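NADPH-flavin oxidoreductase (Helicobacter pylori, PDB 2H0U) probably uses NAD(P)H to reduce flavins, as an FMN-containing member of the nitroreductase family. Local coordinates at residues V7-Q12 / A153-I158; Y83-G88 / S133-A138. All coordinates share one frame; numbering follows the deposited sequence.

Interaction 1: residues V7-Q12 / A153-I158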
loop_
_atom_site.group_PDB
_atom_site.type_symbol
_atom_site.label_atom_id
_atom_site.label_comp_id
_atom_site.label_asym_id
_atom_site.label_seq_id
_atom_site.Cartn_x
_atom_site.Cartn_y
_atom_site.Cartn_z
ATOM N N VAL A 7 13.400 0.406 -13.515
ATOM C CA VAL A 7 12.238 -0.116 -14.273
ATOM C C VAL A 7 12.326 -1.640 -14.443
ATOM O O VAL A 7 11.324 -2.351 -14.230
ATOM C CB VAL A 7 12.002 0.665 -15.609
ATOM C CG1 VAL A 7 10.833 0.064 -16.400
ATOM C CG2 VAL A 7 11.671 2.130 -15.282
ATOM N N ALA A 8 13.518 -2.154 -14.775
ATOM C CA ALA A 8 13.716 -3.618 -14.873
ATOM C C ALA A 8 13.250 -4.398 -13.640
ATOM O O ALA A 8 12.611 -5.447 -13.753
ATOM C CB ALA A 8 15.173 -3.957 -15.197
ATOM N N LEU A 9 13.571 -3.878 -12.465
ATOM C CA LEU A 9 13.151 -4.502 -11.211
ATOM C C LEU A 9 11.627 -4.671 -11.109
ATOM O O LEU A 9 11.139 -5.616 -10.470
ATOM C CB LEU A 9 13.654 -3.671 -10.013
ATOM C CG LEU A 9 13.597 -4.451 -8.678
ATOM C CD1 LEU A 9 14.609 -5.578 -8.641
ATOM C CD2 LEU A 9 13.747 -3.504 -7.446
ATOM N N GLN A 10 10.885 -3.729 -11.693
ATOM C CA GLN A 10 9.440 -3.767 -11.629
ATOM C C GLN A 10 8.884 -4.909 -12.469
ATOM O O GLN A 10 7.748 -5.323 -12.251
ATOM C CB GLN A 10 8.828 -2.435 -12.113
ATOM C CG GLN A 10 9.422 -1.175 -11.435
ATOM C CD GLN A 10 9.481 -1.233 -9.908
ATOM O OE1 GLN A 10 8.512 -1.600 -9.236
ATOM N NE2 GLN A 10 10.655 -0.878 -9.351
ATOM N N HIS A 11 9.689 -5.402 -13.426
ATOM C CA HIS A 11 9.313 -6.576 -14.251
ATOM C C HIS A 11 9.730 -7.882 -13.575
ATOM O O HIS A 11 9.006 -8.904 -13.658
ATOM C CB HIS A 11 9.933 -6.477 -15.633
ATOM C CG HIS A 11 9.343 -5.396 -16.476
ATOM N ND1 HIS A 11 8.288 -5.620 -17.348
ATOM C CD2 HIS A 11 9.661 -4.086 -16.591
ATOM C CE1 HIS A 11 7.999 -4.489 -17.971
ATOM N NE2 HIS A 11 8.815 -3.547 -17.529
ATOM N N GLN A 12 10.888 -7.839 -12.908
ATOM C CA GLN A 12 11.349 -8.939 -12.053
ATOM C C GLN A 12 10.361 -9.266 -10.928
ATOM O O GLN A 12 10.146 -10.431 -10.607
ATOM C CB GLN A 12 12.742 -8.633 -11.489
ATOM C CG GLN A 12 13.349 -9.731 -10.621
ATOM C CD GLN A 12 14.766 -9.403 -10.130
ATOM O OE1 GLN A 12 15.528 -8.729 -10.826
ATOM N NE2 GLN A 12 15.136 -9.916 -8.945
ATOM N N ALA A 153 12.343 -7.766 -1.409
ATOM C CA ALA A 153 12.520 -9.175 -1.753
ATOM C C ALA A 153 13.055 -9.251 -3.202
ATOM O O ALA A 153 14.036 -9.956 -3.473
ATOM C CB ALA A 153 11.190 -9.922 -1.618
ATOM N N ALA A 154 12.457 -8.459 -4.105
ATOM C CA ALA A 154 12.914 -8.452 -5.529
ATOM C C ALA A 154 14.362 -7.963 -5.629
ATOM O O ALA A 154 15.171 -8.536 -6.359
ATOM C CB ALA A 154 12.002 -7.605 -6.406
HETATM N N MSE A 155 14.709 -6.939 -4.877
HETATM C CA MSE A 155 16.110 -6.507 -4.824
HETATM C C MSE A 155 17.070 -7.623 -4.413
HETATM O O MSE A 155 18.188 -7.690 -4.943
HETATM C CB MSE A 155 16.293 -5.300 -3.922
HETATM C CG MSE A 155 15.714 -4.037 -4.465
HETATM SE SE MSE A 155 15.923 -2.615 -3.110
HETATM C CE MSE A 155 17.899 -2.448 -3.208
ATOM N N LEU A 156 16.624 -8.519 -3.521
ATOM C CA LEU A 156 17.433 -9.681 -3.105
ATOM C C LEU A 156 17.305 -10.908 -3.992
ATOM O O LEU A 156 17.921 -11.921 -3.702
ATOM C CB LEU A 156 17.112 -10.091 -1.660
ATOM C CG LEU A 156 17.518 -9.105 -0.564
ATOM C CD1 LEU A 156 16.955 -9.519 0.800
ATOM C CD2 LEU A 156 19.064 -8.967 -0.518
ATOM N N GLY A 157 16.523 -10.828 -5.065
ATOM C CA GLY A 157 16.329 -11.970 -5.976
ATOM C C GLY A 157 15.338 -12.986 -5.459
ATOM O O GLY A 157 15.319 -14.153 -5.908
ATOM N N ILE A 158 14.465 -12.524 -4.563
ATOM C CA ILE A 158 13.484 -13.385 -3.888
ATOM C C ILE A 158 12.108 -13.066 -4.468
ATOM O O ILE A 158 11.810 -11.913 -4.768
ATOM C CB ILE A 158 13.499 -13.152 -2.329
ATOM C CG1 ILE A 158 14.846 -13.622 -1.748
ATOM C CG2 ILE A 158 12.338 -13.897 -1.606
ATOM C CD1 ILE A 158 15.110 -13.119 -0.333
HETATM O O HOH W 1 13.405 -11.487 -7.714
#
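A Schellman motif closing helix 131-155 meets the last turn of the N-terminal helix 3-12, and Gln12, Leu9, Ala154, Met155 and Gly157 form the join. Gly157 takes a positive phi of 80°, a value that glycine tolerates readily, and its N-H bonds back to Ala154 O while Ile158 N returns to Ala153 O. Gln12 reaches this helix end with CG anti to its backbone N (chi1 -178°) and the chain extended beyond it. Its amide NE2 stops 2.9 Å from Ala154 O, but the angle is too poor for a hydrogen bond; that carbonyl already accepts from Gly157 N. NE2 instead donates to a water at 2.6 Å, which in turn makes a weak bond to Ile158 O, so a long amide side chain suits the place by reaching a helix end through solvent.

One turn earlier, the branched end of Leu9 divides its contacts. CD1 lies 4.0 Å from Ala154 CB, whose small size lets the leucine methyl come close to the helix backbone, and CD2 lies 3.6 Å from CG of the selenomethionine Met155. The side chains of Leu9 and Met155 cross obliquely, and the touch falls on the methionine's first methylene rather than on selenium. Leu9 also packs on Met151, one turn before Met155 on helix 131-155. Ala154 touches the FMN-binding Arg13, next after Gln12, whose own side chain is about 10 Å from the flavin. The arrangement is a Schellman motif with glycine at C', against which the last turn of the N-terminal helix packs.

Interaction 2: residues Y83-G88 / S133-A138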
loop_
_atom_site.group_PDB
_atom_site.type_symbol
_atom_site.label_atom_id
_atom_site.label_comp_id
_atom_site.label_asym_id
_atom_site.label_seq_id
_atom_site.Cartn_x
_atom_site.Cartn_y
_atom_site.Cartn_z
ATOM N N TYR A 83 -0.550 -10.074 7.492
ATOM C CA TYR A 83 -0.466 -8.679 7.956
ATOM C C TYR A 83 -1.731 -8.335 8.722
ATOM O O TYR A 83 -2.818 -8.451 8.176
ATOM C CB TYR A 83 -0.328 -7.713 6.769
ATOM C CG TYR A 83 0.948 -7.969 5.994
ATOM C CD1 TYR A 83 2.104 -7.187 6.239
ATOM C CD2 TYR A 83 0.991 -8.963 5.011
ATOM C CE1 TYR A 83 3.305 -7.434 5.545
ATOM C CE2 TYR A 83 2.201 -9.207 4.270
ATOM C CZ TYR A 83 3.320 -8.433 4.545
ATOM O OH TYR A 83 4.488 -8.670 3.857
ATOM N N LEU A 84 -1.575 -7.962 9.987
ATOM C CA LEU A 84 -2.692 -7.468 10.800
ATOM C C LEU A 84 -2.635 -5.947 10.870
ATOM O O LEU A 84 -1.550 -5.342 10.825
ATOM C CB LEU A 84 -2.651 -8.036 12.224
ATOM C CG LEU A 84 -2.397 -9.547 12.439
ATOM C CD1 LEU A 84 -2.297 -9.767 13.975
ATOM C CD2 LEU A 84 -3.479 -10.413 11.738
ATOM N N ALA A 85 -3.819 -5.347 10.935
ATOM C CA ALA A 85 -3.998 -3.906 11.090
ATOM C C ALA A 85 -4.818 -3.667 12.368
ATOM O O ALA A 85 -5.693 -4.492 12.747
ATOM C CB ALA A 85 -4.699 -3.345 9.885
ATOM N N ARG A 86 -4.457 -2.625 13.109
ATOM C CA ARG A 86 -5.175 -2.348 14.347
ATOM C C ARG A 86 -6.540 -1.694 14.107
ATOM O O ARG A 86 -6.737 -0.913 13.158
ATOM C CB ARG A 86 -4.325 -1.455 15.248
ATOM C CG ARG A 86 -3.197 -2.207 15.934
ATOM C CD ARG A 86 -2.451 -1.304 16.890
ATOM N NE ARG A 86 -1.307 -2.004 17.486
ATOM C CZ ARG A 86 -1.361 -2.711 18.608
ATOM N NH1 ARG A 86 -2.514 -2.855 19.249
ATOM N NH2 ARG A 86 -0.254 -3.305 19.070
ATOM N N LYS A 87 -7.469 -2.031 14.981
ATOM C CA LYS A 87 -8.808 -1.492 14.993
ATOM C C LYS A 87 -8.883 -0.312 15.946
ATOM O O LYS A 87 -8.187 -0.302 16.973
ATOM C CB LYS A 87 -9.748 -2.581 15.527
ATOM C CG LYS A 87 -9.867 -3.741 14.569
ATOM C CD LYS A 87 -10.843 -4.740 15.042
ATOM C CE LYS A 87 -11.098 -5.728 13.901
ATOM N NZ LYS A 87 -11.951 -6.863 14.329
ATOM N N GLY A 88 -9.769 0.624 15.613
ATOM C CA GLY A 88 -10.159 1.746 16.496
ATOM C C GLY A 88 -8.974 2.646 16.826
ATOM O O GLY A 88 -8.809 3.058 17.966
ATOM N N SER A 133 -14.427 1.810 8.599
ATOM C CA SER A 133 -13.623 2.812 7.900
ATOM C C SER A 133 -12.271 3.025 8.602
ATOM O O SER A 133 -11.234 3.184 7.931
ATOM C CB SER A 133 -14.434 4.123 7.658
ATOM O OG SER A 133 -14.714 4.771 8.876
ATOM N N LEU A 134 -12.290 2.978 9.940
ATOM C CA LEU A 134 -11.045 3.119 10.738
ATOM C C LEU A 134 -10.129 1.948 10.485
ATOM O O LEU A 134 -8.914 2.110 10.348
ATOM C CB LEU A 134 -11.374 3.178 12.252
ATOM C CG LEU A 134 -11.842 4.575 12.737
ATOM C CD1 LEU A 134 -12.511 4.421 14.098
ATOM C CD2 LEU A 134 -10.712 5.631 12.773
ATOM N N PHE A 135 -10.702 0.751 10.516
ATOM C CA PHE A 135 -9.918 -0.463 10.238
ATOM C C PHE A 135 -9.314 -0.441 8.819
ATOM O O PHE A 135 -8.108 -0.724 8.639
ATOM C CB PHE A 135 -10.744 -1.725 10.423
ATOM C CG PHE A 135 -9.989 -2.929 10.006
ATOM C CD1 PHE A 135 -8.976 -3.418 10.819
ATOM C CD2 PHE A 135 -10.155 -3.447 8.739
ATOM C CE1 PHE A 135 -8.201 -4.517 10.397
ATOM C CE2 PHE A 135 -9.390 -4.546 8.316
ATOM C CZ PHE A 135 -8.410 -5.066 9.153
ATOM N N ASP A 136 -10.124 -0.086 7.823
ATOM C CA ASP A 136 -9.591 -0.063 6.450
ATOM C C ASP A 136 -8.514 1.000 6.254
ATOM O O ASP A 136 -7.626 0.820 5.431
ATOM C CB ASP A 136 -10.682 0.086 5.404
ATOM C CG ASP A 136 -11.447 -1.200 5.177
ATOM O OD1 ASP A 136 -10.901 -2.299 5.435
ATOM O OD2 ASP A 136 -12.612 -1.120 4.737
ATOM N N TRP A 137 -8.617 2.112 6.990
ATOM C CA TRP A 137 -7.550 3.127 6.999
ATOM C C TRP A 137 -6.192 2.562 7.518
ATOM O O TRP A 137 -5.145 2.722 6.885
ATOM C CB TRP A 137 -7.964 4.368 7.807
ATOM C CG TRP A 137 -6.832 5.350 7.974
ATOM C CD1 TRP A 137 -6.289 6.174 7.006
ATOM C CD2 TRP A 137 -6.097 5.597 9.183
ATOM N NE1 TRP A 137 -5.261 6.915 7.565
ATOM C CE2 TRP A 137 -5.140 6.585 8.896
ATOM C CE3 TRP A 137 -6.168 5.064 10.495
ATOM C CZ2 TRP A 137 -4.242 7.071 9.873
ATOM C CZ3 TRP A 137 -5.278 5.543 11.469
ATOM C CH2 TRP A 137 -4.328 6.562 11.140
ATOM N N ALA A 138 -6.232 1.834 8.625
ATOM C CA ALA A 138 -5.025 1.180 9.151
ATOM C C ALA A 138 -4.546 0.116 8.185
ATOM O O ALA A 138 -3.317 -0.113 8.033
ATOM C CB ALA A 138 -5.308 0.563 10.529
HETATM O O HOH W 2 -7.981 1.552 13.067
#
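Arg86 O accepts a hydrogen bond of 2.8 Å from a water that also donates, more weakly, to Leu134 O, bridging the end of strand 79-86 to helix 131-155. Ala138 CB sits 3.3 Å from the same Arg86 O, a closeness that suits a residue with only a methyl group to place between helix and strand. Ala85 faces it from the strand, with the two CB atoms 4.0 Å apart. Small residues on both sides let the axes of strand and helix approach to 7.2 Å, at 132° between their directions.

This is helix-on-sheet packing of the nitroreductase fold: the helix lies over an antiparallel sheet in which strand 79-86 runs between 49-54 and 186-195. Ala85 also touches Thr142, one turn further along the helix, while its backbone pairs with Gly187 in the sheet.

Phe135 packs beside the alanines. Its CG stands anti to the backbone N (chi1 174°), and the ring reaches toward the strand. Ala85 O meets the ring edge near its plane, 3.4 Å from CE1, where the slightly positive C-H rim would favour a carbonyl oxygen. Ala85 CB approaches the same ring atom at 3.7 Å. Past the strand end, Lys87 lays its CG 3.9 Å from CD1 of Phe135, the two side chains crossing at a slant; its aliphatic part thus serves the aromatic ring while NZ goes on to bond Thr183 O. Gly88 follows with a positive phi, which glycine adopts easily, and its CA rests 4.3 Å from Leu134 CD1, a leucine whose side chain also packs on Thr90.

Helix 131-155 carries both contacts. Interaction 2 uses its first turns and interaction 1 its C-terminal end, so their centres lie 29 Å apart on opposite sides of the chain's centre, although their nearest atoms are about 9 Å apart. Along the chain, residues 7-12 come first, then 83-88, 133-138 and 153-158, so the contact within the sheet region is enclosed by the one that brings back the N-terminal helix. The long helix thus ties the central antiparallel sheet to helix 3-12. Both regions also touch the second subunit, at interaction 1 mainly through helix 3-12 and at interaction 2 through helix 131-155.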